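Long-range contacts in uncharacterized protein Ta1441 (Thermoplasma acidophilum, PDB 3GAA), which is of unknown function but belongs to the PAC2 family of proteasome assembly chaperones and may act in that process: residues Gly35-Gly40 with Gly127-Gly132; Phe185-Ser190 with Val199-Glu204; Ile106-Met111 with Leu172-Val177. All coordinates share one frame; numbering follows the deposited sequence.

Contact 1: residues Gly35-Gly40 with Gly127-Gly132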
ATOM      1  N   GLY A  35      -4.595 -21.460  31.625  1.00 45.33           N
ATOM      2  CA  GLY A  35      -3.284 -21.264  32.281  1.00 45.33           C
ATOM      3  C   GLY A  35      -2.806 -22.467  33.090  1.00 46.05           C
ATOM      4  O   GLY A  35      -3.000 -23.626  32.673  1.00 45.91           O
ATOM      5  N   SER A  36      -2.176 -22.221  34.248  1.00 46.67           N
ATOM      6  CA  SER A  36      -1.733 -23.355  35.120  1.00 47.34           C
ATOM      7  C   SER A  36      -2.949 -24.049  35.672  1.00 46.75           C
ATOM      8  O   SER A  36      -3.349 -25.105  35.168  1.00 49.51           O
ATOM      9  CB  SER A  36      -0.795 -22.941  36.265  1.00 47.33           C
ATOM     10  OG  SER A  36      -0.833 -21.548  36.529  1.00 48.97           O
ATOM     11  N   THR A  37      -3.608 -23.415  36.624  1.00 45.01           N
ATOM     12  CA  THR A  37      -4.888 -23.937  37.113  1.00 43.18           C
ATOM     13  C   THR A  37      -5.900 -23.916  35.978  1.00 40.84           C
ATOM     14  O   THR A  37      -5.706 -23.234  35.002  1.00 39.77           O
ATOM     15  CB  THR A  37      -5.393 -23.115  38.308  1.00 43.23           C
ATOM     16  OG1 THR A  37      -6.119 -21.964  37.856  1.00 43.82           O
ATOM     17  CG2 THR A  37      -4.191 -22.649  39.192  1.00 44.11           C
ATOM     18  N   PRO A  38      -6.971 -24.697  36.099  1.00 39.54           N
ATOM     19  CA  PRO A  38      -8.133 -24.618  35.197  1.00 38.39           C
ATOM     20  C   PRO A  38      -9.198 -23.602  35.638  1.00 37.49           C
ATOM     21  O   PRO A  38     -10.237 -23.505  34.964  1.00 37.35           O
ATOM     22  CB  PRO A  38      -8.742 -26.022  35.292  1.00 37.94           C
ATOM     23  CG  PRO A  38      -8.415 -26.485  36.658  1.00 37.90           C
ATOM     24  CD  PRO A  38      -7.157 -25.754  37.110  1.00 39.73           C
ATOM     25  N   THR A  39      -8.963 -22.846  36.730  1.00 35.86           N
ATOM     26  CA  THR A  39     -10.048 -22.125  37.326  1.00 35.04           C
ATOM     27  C   THR A  39     -10.546 -20.921  36.509  1.00 34.12           C
ATOM     28  O   THR A  39     -11.725 -20.637  36.560  1.00 35.18           O
ATOM     29  CB  THR A  39      -9.902 -21.842  38.865  1.00 35.30           C
ATOM     30  OG1 THR A  39      -9.685 -20.469  39.101  1.00 38.20           O
ATOM     31  CG2 THR A  39      -8.842 -22.645  39.552  1.00 35.06           C
ATOM     32  N   GLY A  40      -9.720 -20.241  35.724  1.00 33.17           N
ATOM     33  CA  GLY A  40     -10.242 -19.202  34.814  1.00 32.18           C
ATOM     34  C   GLY A  40     -11.288 -19.680  33.789  1.00 31.85           C
ATOM     35  O   GLY A  40     -12.366 -19.089  33.671  1.00 30.87           O
ATOM     36  N   GLY A 127      -6.636 -18.903  38.814  1.00 39.70           N
ATOM     37  CA  GLY A 127      -6.180 -19.660  39.980  1.00 40.65           C
ATOM     38  C   GLY A 127      -4.660 -19.708  40.102  1.00 40.78           C
ATOM     39  O   GLY A 127      -3.952 -19.517  39.113  1.00 41.22           O
ATOM     40  N   SER A 128      -4.174 -19.918  41.322  1.00 41.10           N
ATOM     41  CA  SER A 128      -2.740 -20.138  41.597  1.00 41.79           C
ATOM     42  C   SER A 128      -2.612 -21.498  42.207  1.00 41.63           C
ATOM     43  O   SER A 128      -3.488 -21.900  42.959  1.00 41.27           O
ATOM     44  CB  SER A 128      -2.154 -19.081  42.549  1.00 41.65           C
ATOM     45  OG  SER A 128      -2.939 -18.915  43.728  1.00 43.18           O
ATOM     46  N   PRO A 129      -1.552 -22.234  41.871  1.00 42.36           N
ATOM     47  CA  PRO A 129      -1.652 -23.632  42.311  1.00 43.20           C
ATOM     48  C   PRO A 129      -1.352 -23.844  43.785  1.00 44.07           C
ATOM     49  O   PRO A 129      -0.487 -23.194  44.341  1.00 43.00           O
ATOM     50  CB  PRO A 129      -0.654 -24.357  41.410  1.00 42.95           C
ATOM     51  CG  PRO A 129      -0.459 -23.455  40.226  1.00 41.76           C
ATOM     52  CD  PRO A 129      -0.573 -22.076  40.790  1.00 42.56           C
ATOM     53  N   ALA A 130      -2.136 -24.716  44.399  1.00 46.30           N
ATOM     54  CA  ALA A 130      -1.985 -25.089  45.788  1.00 48.58           C
ATOM     55  C   ALA A 130      -2.164 -26.622  45.882  1.00 51.13           C
ATOM     56  O   ALA A 130      -2.062 -27.333  44.878  1.00 51.17           O
ATOM     57  CB  ALA A 130      -3.014 -24.366  46.605  1.00 48.01           C
ATOM     58  N   ASN A 131      -2.402 -27.137  47.085  1.00 54.47           N
ATOM     59  CA  ASN A 131      -3.005 -28.482  47.244  1.00 56.75           C
ATOM     60  C   ASN A 131      -3.759 -28.556  48.552  1.00 58.79           C
ATOM     61  O   ASN A 131      -3.129 -28.573  49.610  1.00 58.85           O
ATOM     62  CB  ASN A 131      -1.974 -29.592  47.146  1.00 56.94           C
ATOM     63  CG  ASN A 131      -0.637 -29.205  47.726  1.00 57.28           C
ATOM     64  OD1 ASN A 131       0.177 -30.073  48.054  1.00 57.43           O
ATOM     65  ND2 ASN A 131      -0.392 -27.909  47.846  1.00 56.73           N
ATOM     66  N   GLY A 132      -5.103 -28.558  48.469  1.00 61.24           N
ATOM     67  CA  GLY A 132      -5.977 -28.339  49.647  1.00 63.10           C
ATOM     68  C   GLY A 132      -7.451 -28.049  49.337  1.00 64.48           C
ATOM     69  O   GLY A 132      -8.055 -28.785  48.549  1.00 64.86           O
TER
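The peptide plane between G127 and S128 carries the methyl CG2 of T37 over one face and CG2 of I186, from strand 181-190, over the other. T37 CG2 lies 3.5 Å from S128 N; its closer approach to G127 C is doubtful. At the edge of the same peptide, the backbone of S128 is hydrogen-bonded to T187 on strand 181-190. The ring of P129 follows. Its CG meets T37 CG2 at 4.0 Å and also touches CB of S36. T39 comes in beside G127, with CG2 4.0 Å from G127 CA. The T37 hydroxyl has a different task from the methyl. OG1 sits between the backbone N and the carbonyl carbon (chi1 85°), where it accepts a hydrogen bond from T39 N at 3.2 Å, with an N-H...O angle of 161°. This caps the start of helix 39-51. An alanine at T37 would probably leave T39 N without its capping acceptor and open a gap over the G127-S128 peptide. The arrangement is that of a strand-to-helix turn in a beta-alpha fold: the turn after strand 28-32 closes over the C-terminal end of its parallel neighbour, strand 121-130.

Contact 2: residues Phe185-Ser190 with Val199-Glu204; sequences FITPTS and VLSIIE
T187 and I202 make the main contact. CD1 of I202 touches both CB and CG2 of T187, and the T187 CB to I202 CD1 distance is 3.3 Å. The two side chains cross obliquely. I202 starts out to one side of the strand, and its end then bends in to come nearer. Its CG1 also lies 4.3 Å from CB of F185, and I202 CD1 is 4.1 Å from F185 O. The hydroxyl branch of T187 goes to S201. OG1 is anti to the backbone N (chi1 -157°), and T187 OG1 meets CB of S201 at 3.7 Å. This is a strand and the helix that follows it, as in a beta-alpha unit: helix 196-210 runs back along strand 181-190. The two segment axes are 8.3 Å apart at closest and nearly antiparallel, at 163°. The polar groups find their partners further out. T187 OG1 is hydrogen-bonded to P138 O, which would hold the rotation of that side chain. S201 OG is bonded to G197 O, one turn back in its own helix. The F185 ring meets the F151 ring with planes at about 45°, and it also touches A205 and A209 of helix 196-210. I202 packs on M125 of strand 121-130 and on A43 of helix 39-51.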
ATOM      1  N   PHE A 185      -8.497 -11.227  39.450  1.00 32.03           N
ATOM      2  CA  PHE A 185      -8.652 -11.925  40.717  1.00 31.28           C
ATOM      3  C   PHE A 185      -7.946 -13.289  40.608  1.00 31.54           C
ATOM      4  O   PHE A 185      -8.041 -13.980  39.576  1.00 31.30           O
ATOM      5  CB  PHE A 185     -10.126 -12.138  41.029  1.00 31.64           C
ATOM      6  CG  PHE A 185     -10.901 -10.874  41.309  1.00 30.19           C
ATOM      7  CD1 PHE A 185     -10.541 -10.031  42.337  1.00 29.32           C
ATOM      8  CD2 PHE A 185     -12.004 -10.570  40.593  1.00 30.04           C
ATOM      9  CE1 PHE A 185     -11.235  -8.929  42.619  1.00 27.79           C
ATOM     10  CE2 PHE A 185     -12.724  -9.422  40.874  1.00 30.79           C
ATOM     11  CZ  PHE A 185     -12.323  -8.607  41.876  1.00 30.66           C
ATOM     12  N   ILE A 186      -7.209 -13.648  41.656  1.00 31.15           N
ATOM     13  CA  ILE A 186      -6.561 -14.938  41.742  1.00 31.00           C
ATOM     14  C   ILE A 186      -6.956 -15.675  43.027  1.00 31.47           C
ATOM     15  O   ILE A 186      -7.097 -15.103  44.126  1.00 30.37           O
ATOM     16  CB  ILE A 186      -5.034 -14.841  41.686  1.00 31.63           C
ATOM     17  CG1 ILE A 186      -4.574 -13.963  40.507  1.00 33.13           C
ATOM     18  CG2 ILE A 186      -4.468 -16.218  41.499  1.00 30.01           C
ATOM     19  CD1 ILE A 186      -4.364 -12.465  40.866  1.00 34.36           C
ATOM     20  N   THR A 187      -7.155 -16.973  42.883  1.00 32.22           N
ATOM     21  CA  THR A 187      -7.575 -17.758  44.020  1.00 32.81           C
ATOM     22  C   THR A 187      -6.739 -19.039  44.086  1.00 31.85           C
ATOM     23  O   THR A 187      -6.475 -19.611  43.092  1.00 31.03           O
ATOM     24  CB  THR A 187      -9.081 -18.012  43.944  1.00 32.67           C
ATOM     25  OG1 THR A 187      -9.556 -18.298  45.255  1.00 36.57           O
ATOM     26  CG2 THR A 187      -9.412 -19.178  43.015  1.00 33.25           C
ATOM     27  N   PRO A 188      -6.286 -19.451  45.268  1.00 32.27           N
ATOM     28  CA  PRO A 188      -5.538 -20.696  45.312  1.00 32.27           C
ATOM     29  C   PRO A 188      -6.416 -21.856  44.892  1.00 33.53           C
ATOM     30  O   PRO A 188      -7.570 -21.941  45.291  1.00 32.84           O
ATOM     31  CB  PRO A 188      -5.168 -20.845  46.787  1.00 31.53           C
ATOM     32  CG  PRO A 188      -5.621 -19.619  47.485  1.00 31.23           C
ATOM     33  CD  PRO A 188      -6.599 -18.941  46.617  1.00 32.86           C
ATOM     34  N   THR A 189      -5.874 -22.759  44.105  1.00 35.76           N
ATOM     35  CA  THR A 189      -6.652 -23.891  43.655  1.00 38.12           C
ATOM     36  C   THR A 189      -5.822 -25.205  43.635  1.00 40.64           C
ATOM     37  O   THR A 189      -4.648 -25.216  43.259  1.00 42.17           O
ATOM     38  CB  THR A 189      -7.426 -23.529  42.298  1.00 38.37           C
ATOM     39  OG1 THR A 189      -7.559 -24.678  41.448  1.00 38.06           O
ATOM     40  CG2 THR A 189      -6.786 -22.409  41.562  1.00 34.85           C
ATOM     41  N   SER A 190      -6.423 -26.300  44.081  1.00 42.49           N
ATOM     42  CA  SER A 190      -5.727 -27.580  44.220  1.00 44.33           C
ATOM     43  C   SER A 190      -5.274 -28.183  42.892  1.00 45.70           C
ATOM     44  O   SER A 190      -6.062 -28.354  41.967  1.00 46.37           O
ATOM     45  CB  SER A 190      -6.690 -28.579  44.885  1.00 44.49           C
ATOM     46  OG  SER A 190      -6.169 -29.901  44.853  1.00 46.79           O
ATOM     47  N   VAL A 199     -13.468 -21.818  41.835  1.00 26.33           N
ATOM     48  CA  VAL A 199     -14.390 -21.121  41.028  1.00 25.50           C
ATOM     49  C   VAL A 199     -15.416 -20.319  41.857  1.00 24.34           C
ATOM     50  O   VAL A 199     -15.669 -19.198  41.568  1.00 22.73           O
ATOM     51  CB  VAL A 199     -15.068 -22.085  40.052  1.00 26.01           C
ATOM     52  CG1 VAL A 199     -16.198 -21.344  39.249  1.00 25.11           C
ATOM     53  CG2 VAL A 199     -14.005 -22.624  39.111  1.00 25.31           C
ATOM     54  N   LEU A 200     -15.979 -20.901  42.902  1.00 24.00           N
ATOM     55  CA  LEU A 200     -16.940 -20.194  43.720  1.00 23.16           C
ATOM     56  C   LEU A 200     -16.390 -18.891  44.276  1.00 23.32           C
ATOM     57  O   LEU A 200     -17.036 -17.883  44.156  1.00 23.05           O
ATOM     58  CB  LEU A 200     -17.450 -21.080  44.831  1.00 22.77           C
ATOM     59  CG  LEU A 200     -18.311 -20.345  45.862  1.00 21.75           C
ATOM     60  CD1 LEU A 200     -19.568 -19.663  45.221  1.00 18.89           C
ATOM     61  CD2 LEU A 200     -18.676 -21.342  46.928  1.00 15.45           C
ATOM     62  N   SER A 201     -15.178 -18.878  44.807  1.00 24.20           N
ATOM     63  CA  SER A 201     -14.600 -17.639  45.336  1.00 25.12           C
ATOM     64  C   SER A 201     -14.430 -16.515  44.334  1.00 26.16           C
ATOM     65  O   SER A 201     -14.624 -15.304  44.688  1.00 25.95           O
ATOM     66  CB  SER A 201     -13.229 -17.907  45.836  1.00 25.16           C
ATOM     67  OG  SER A 201     -13.294 -18.908  46.803  1.00 28.68           O
ATOM     68  N   ILE A 202     -14.001 -16.908  43.124  1.00 26.38           N
ATOM     69  CA  ILE A 202     -13.791 -15.971  42.046  1.00 27.45           C
ATOM     70  C   ILE A 202     -15.136 -15.377  41.684  1.00 28.27           C
ATOM     71  O   ILE A 202     -15.226 -14.166  41.483  1.00 28.84           O
ATOM     72  CB  ILE A 202     -13.132 -16.638  40.784  1.00 28.13           C
ATOM     73  CG1 ILE A 202     -11.683 -16.159  40.507  1.00 29.70           C
ATOM     74  CG2 ILE A 202     -13.888 -16.253  39.502  1.00 28.60           C
ATOM     75  CD1 ILE A 202     -10.654 -16.447  41.544  1.00 31.54           C
ATOM     76  N   ILE A 203     -16.187 -16.212  41.621  1.00 28.69           N
ATOM     77  CA  ILE A 203     -17.543 -15.724  41.296  1.00 29.16           C
ATOM     78  C   ILE A 203     -18.065 -14.768  42.385  1.00 29.51           C
ATOM     79  O   ILE A 203     -18.828 -13.837  42.127  1.00 29.19           O
ATOM     80  CB  ILE A 203     -18.610 -16.873  41.045  1.00 28.91           C
ATOM     81  CG1 ILE A 203     -18.358 -17.636  39.745  1.00 27.14           C
ATOM     82  CG2 ILE A 203     -19.961 -16.288  40.902  1.00 28.87           C
ATOM     83  CD1 ILE A 203     -17.962 -16.760  38.647  1.00 28.90           C
ATOM     84  N   GLU A 204     -17.668 -15.003  43.611  1.00 29.89           N
ATOM     85  CA  GLU A 204     -18.119 -14.141  44.661  1.00 30.60           C
ATOM     86  C   GLU A 204     -17.363 -12.839  44.611  1.00 29.92           C
ATOM     87  O   GLU A 204     -17.936 -11.788  44.894  1.00 29.64           O
ATOM     88  CB  GLU A 204     -17.869 -14.803  45.992  1.00 31.79           C
ATOM     89  CG  GLU A 204     -18.800 -15.935  46.299  1.00 35.92           C
ATOM     90  CD  GLU A 204     -18.816 -16.331  47.800  1.00 42.83           C
ATOM     91  OE1 GLU A 204     -18.236 -15.589  48.664  1.00 45.35           O
ATOM     92  OE2 GLU A 204     -19.447 -17.388  48.109  1.00 46.99           O
TER

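Contact 3: residues Ile106-Met111 with Leu172-Val177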
ATOM      1  N   ILE A 106      -1.957 -12.086  20.669  1.00 40.97           N
ATOM      2  CA  ILE A 106      -3.324 -12.418  21.115  1.00 39.83           C
ATOM      3  C   ILE A 106      -3.948 -11.336  22.038  1.00 39.92           C
ATOM      4  O   ILE A 106      -5.083 -10.929  21.799  1.00 38.65           O
ATOM      5  CB  ILE A 106      -3.445 -13.746  21.792  1.00 40.29           C
ATOM      6  CG1 ILE A 106      -2.902 -14.889  20.908  1.00 40.78           C
ATOM      7  CG2 ILE A 106      -4.865 -13.993  22.115  1.00 36.19           C
ATOM      8  CD1 ILE A 106      -3.603 -14.962  19.587  1.00 40.78           C
ATOM      9  N   SER A 107      -3.209 -10.826  23.039  1.00 40.06           N
ATOM     10  CA  SER A 107      -3.771  -9.810  23.992  1.00 39.84           C
ATOM     11  C   SER A 107      -4.171  -8.572  23.275  1.00 39.30           C
ATOM     12  O   SER A 107      -5.125  -7.895  23.617  1.00 38.73           O
ATOM     13  CB  SER A 107      -2.744  -9.347  25.024  1.00 39.94           C
ATOM     14  OG  SER A 107      -2.181 -10.429  25.761  1.00 42.04           O
ATOM     15  N   ASN A 108      -3.371  -8.246  22.284  1.00 39.27           N
ATOM     16  CA  ASN A 108      -3.588  -7.054  21.541  1.00 38.91           C
ATOM     17  C   ASN A 108      -4.776  -7.109  20.586  1.00 38.43           C
ATOM     18  O   ASN A 108      -5.474  -6.156  20.443  1.00 38.85           O
ATOM     19  CB  ASN A 108      -2.335  -6.699  20.770  1.00 38.96           C
ATOM     20  CG  ASN A 108      -2.467  -5.376  20.121  1.00 40.05           C
ATOM     21  OD1 ASN A 108      -2.408  -4.354  20.802  1.00 43.70           O
ATOM     22  ND2 ASN A 108      -2.756  -5.364  18.829  1.00 36.40           N
ATOM     23  N   THR A 109      -4.983  -8.214  19.902  1.00 38.16           N
ATOM     24  CA  THR A 109      -6.159  -8.398  19.107  1.00 38.01           C
ATOM     25  C   THR A 109      -7.407  -8.293  19.988  1.00 38.29           C
ATOM     26  O   THR A 109      -8.333  -7.510  19.728  1.00 39.10           O
ATOM     27  CB  THR A 109      -6.097  -9.790  18.456  1.00 38.85           C
ATOM     28  OG1 THR A 109      -5.003  -9.828  17.523  1.00 39.50           O
ATOM     29  CG2 THR A 109      -7.398 -10.152  17.752  1.00 37.54           C
ATOM     30  N   LEU A 110      -7.436  -9.089  21.043  1.00 38.31           N
ATOM     31  CA  LEU A 110      -8.530  -9.032  22.005  1.00 38.40           C
ATOM     32  C   LEU A 110      -8.796  -7.629  22.511  1.00 38.10           C
ATOM     33  O   LEU A 110      -9.954  -7.183  22.525  1.00 38.19           O
ATOM     34  CB  LEU A 110      -8.263  -9.939  23.202  1.00 38.35           C
ATOM     35  CG  LEU A 110      -9.466 -10.191  24.095  1.00 38.26           C
ATOM     36  CD1 LEU A 110     -10.612 -10.877  23.330  1.00 36.85           C
ATOM     37  CD2 LEU A 110      -8.987 -11.019  25.220  1.00 37.40           C
ATOM     38  N   MET A 111      -7.747  -6.924  22.919  1.00 38.03           N
ATOM     39  CA  MET A 111      -7.971  -5.614  23.485  1.00 38.23           C
ATOM     40  C   MET A 111      -8.384  -4.578  22.478  1.00 39.28           C
ATOM     41  O   MET A 111      -9.003  -3.608  22.875  1.00 39.30           O
ATOM     42  CB  MET A 111      -6.809  -5.160  24.352  1.00 38.12           C
ATOM     43  CG  MET A 111      -6.803  -5.905  25.728  1.00 37.14           C
ATOM     44  SD  MET A 111      -8.360  -5.628  26.625  1.00 34.37           S
ATOM     45  CE  MET A 111      -8.307  -3.781  26.677  1.00 31.86           C
ATOM     46  N   LEU A 172      -3.432  -6.781  31.107  1.00 31.05           N
ATOM     47  CA  LEU A 172      -3.228  -5.685  32.005  1.00 31.60           C
ATOM     48  C   LEU A 172      -2.432  -4.519  31.341  1.00 32.11           C
ATOM     49  O   LEU A 172      -2.746  -3.312  31.538  1.00 30.17           O
ATOM     50  CB  LEU A 172      -2.570  -6.221  33.269  1.00 31.28           C
ATOM     51  CG  LEU A 172      -3.555  -6.568  34.377  1.00 31.51           C
ATOM     52  CD1 LEU A 172      -4.991  -6.664  33.834  1.00 34.00           C
ATOM     53  CD2 LEU A 172      -3.195  -7.805  35.146  1.00 28.44           C
ATOM     54  N   ASN A 173      -1.421  -4.868  30.540  1.00 33.10           N
ATOM     55  CA  ASN A 173      -0.580  -3.820  29.955  1.00 34.52           C
ATOM     56  C   ASN A 173      -1.397  -3.065  28.945  1.00 35.68           C
ATOM     57  O   ASN A 173      -1.459  -1.837  28.963  1.00 36.46           O
ATOM     58  CB  ASN A 173       0.693  -4.373  29.335  1.00 34.21           C
ATOM     59  CG  ASN A 173       1.801  -4.538  30.359  1.00 35.12           C
ATOM     60  OD1 ASN A 173       1.725  -4.022  31.478  1.00 37.69           O
ATOM     61  ND2 ASN A 173       2.811  -5.264  29.997  1.00 33.44           N
ATOM     62  N   GLU A 174      -2.101  -3.802  28.102  1.00 35.93           N
ATOM     63  CA  GLU A 174      -2.969  -3.155  27.184  1.00 35.96           C
ATOM     64  C   GLU A 174      -3.934  -2.219  27.875  1.00 35.80           C
ATOM     65  O   GLU A 174      -4.184  -1.142  27.398  1.00 35.45           O
ATOM     66  CB  GLU A 174      -3.733  -4.194  26.450  1.00 36.87           C
ATOM     67  CG  GLU A 174      -2.911  -4.893  25.423  1.00 38.74           C
ATOM     68  CD  GLU A 174      -2.611  -4.089  24.149  1.00 41.94           C
ATOM     69  OE1 GLU A 174      -3.192  -2.988  23.845  1.00 40.89           O
ATOM     70  OE2 GLU A 174      -1.776  -4.647  23.399  1.00 48.31           O
ATOM     71  N   CYS A 175      -4.489  -2.638  28.993  1.00 35.92           N
ATOM     72  CA  CYS A 175      -5.446  -1.809  29.683  1.00 36.62           C
ATOM     73  C   CYS A 175      -4.783  -0.559  30.157  1.00 36.05           C
ATOM     74  O   CYS A 175      -5.297   0.525  29.946  1.00 36.01           O
ATOM     75  CB  CYS A 175      -6.055  -2.540  30.874  1.00 36.63           C
ATOM     76  SG  CYS A 175      -7.322  -3.691  30.397  1.00 42.05           S
ATOM     77  N   LEU A 176      -3.643  -0.722  30.831  1.00 36.12           N
ATOM     78  CA  LEU A 176      -2.960   0.418  31.421  1.00 35.37           C
ATOM     79  C   LEU A 176      -2.663   1.439  30.332  1.00 35.27           C
ATOM     80  O   LEU A 176      -2.838   2.609  30.530  1.00 36.28           O
ATOM     81  CB  LEU A 176      -1.668   0.028  32.115  1.00 35.05           C
ATOM     82  CG  LEU A 176      -1.570  -0.433  33.588  1.00 35.21           C
ATOM     83  CD1 LEU A 176      -2.797  -0.118  34.395  1.00 31.40           C
ATOM     84  CD2 LEU A 176      -1.120  -1.931  33.739  1.00 31.24           C
ATOM     85  N   VAL A 177      -2.252   1.011  29.169  1.00 34.88           N
ATOM     86  CA  VAL A 177      -1.986   1.965  28.120  1.00 35.04           C
ATOM     87  C   VAL A 177      -3.253   2.597  27.515  1.00 35.60           C
ATOM     88  O   VAL A 177      -3.336   3.816  27.234  1.00 36.14           O
ATOM     89  CB  VAL A 177      -1.178   1.337  27.020  1.00 34.74           C
ATOM     90  CG1 VAL A 177      -1.098   2.331  25.960  1.00 33.70           C
ATOM     91  CG2 VAL A 177       0.260   0.927  27.590  1.00 33.92           C
TER
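The helix segments that carry M111 and E174 cross at -47°, with their axes 9.7 Å apart at closest and M111 CA 6.7 Å from E174 CA. The M111 and E174 side chains run past one another, each heading the other way. CG of M111 lies 3.6 Å from CB of E174. M111 then bends at chi2 and chi3, and its methyl CE ends 3.8 Å from SG of C175. The aliphatic part of E174 also lies against S107, with E174 CG 4.1 Å from S107 O. The helices belong to the layer that covers one face of the central sheet in this alpha/beta fold. M111 and C175 both rest on I122 of strand 121-130, and L172 rests on I124. The acid group of E174 meets N108. CG of N108 is anti to the backbone N (chi1 -173°), and N108 OD1 comes 2.7 Å from OE2 of E174. The amide and carboxylate planes are turned 50° apart. The other oxygen, OE1, forms a salt bridge with NE of R178, one turn on in the same helix. N108 and M111 also touch R178. On helix 166-178, N173 ND2 is hydrogen-bonded to V67 O of a second subunit, where L172 also packs on A68 of that subunit.

How the contacts relate
Contacts 1 and 2 are neighbours, with centres 9 Å apart. They share adjacent strands 121-130 and 181-190 of the mixed sheet, and probable backbone hydrogen bonds join S128 and A130 to T189. Contact 3 lies about 23 Å from each, between centres, and touches neither. Its helices lead straight into the two shared strands: 103-117 precedes 121-130, and 166-178 precedes 181-190. Along the chain, contact 1 alternates with contact 3, and both close before contact 2 opens. I202 meets M125 while M111 meets I122, which places contacts 2 and 3 on opposite faces of the sheet. Together they mark a three-layered alpha/beta/alpha body.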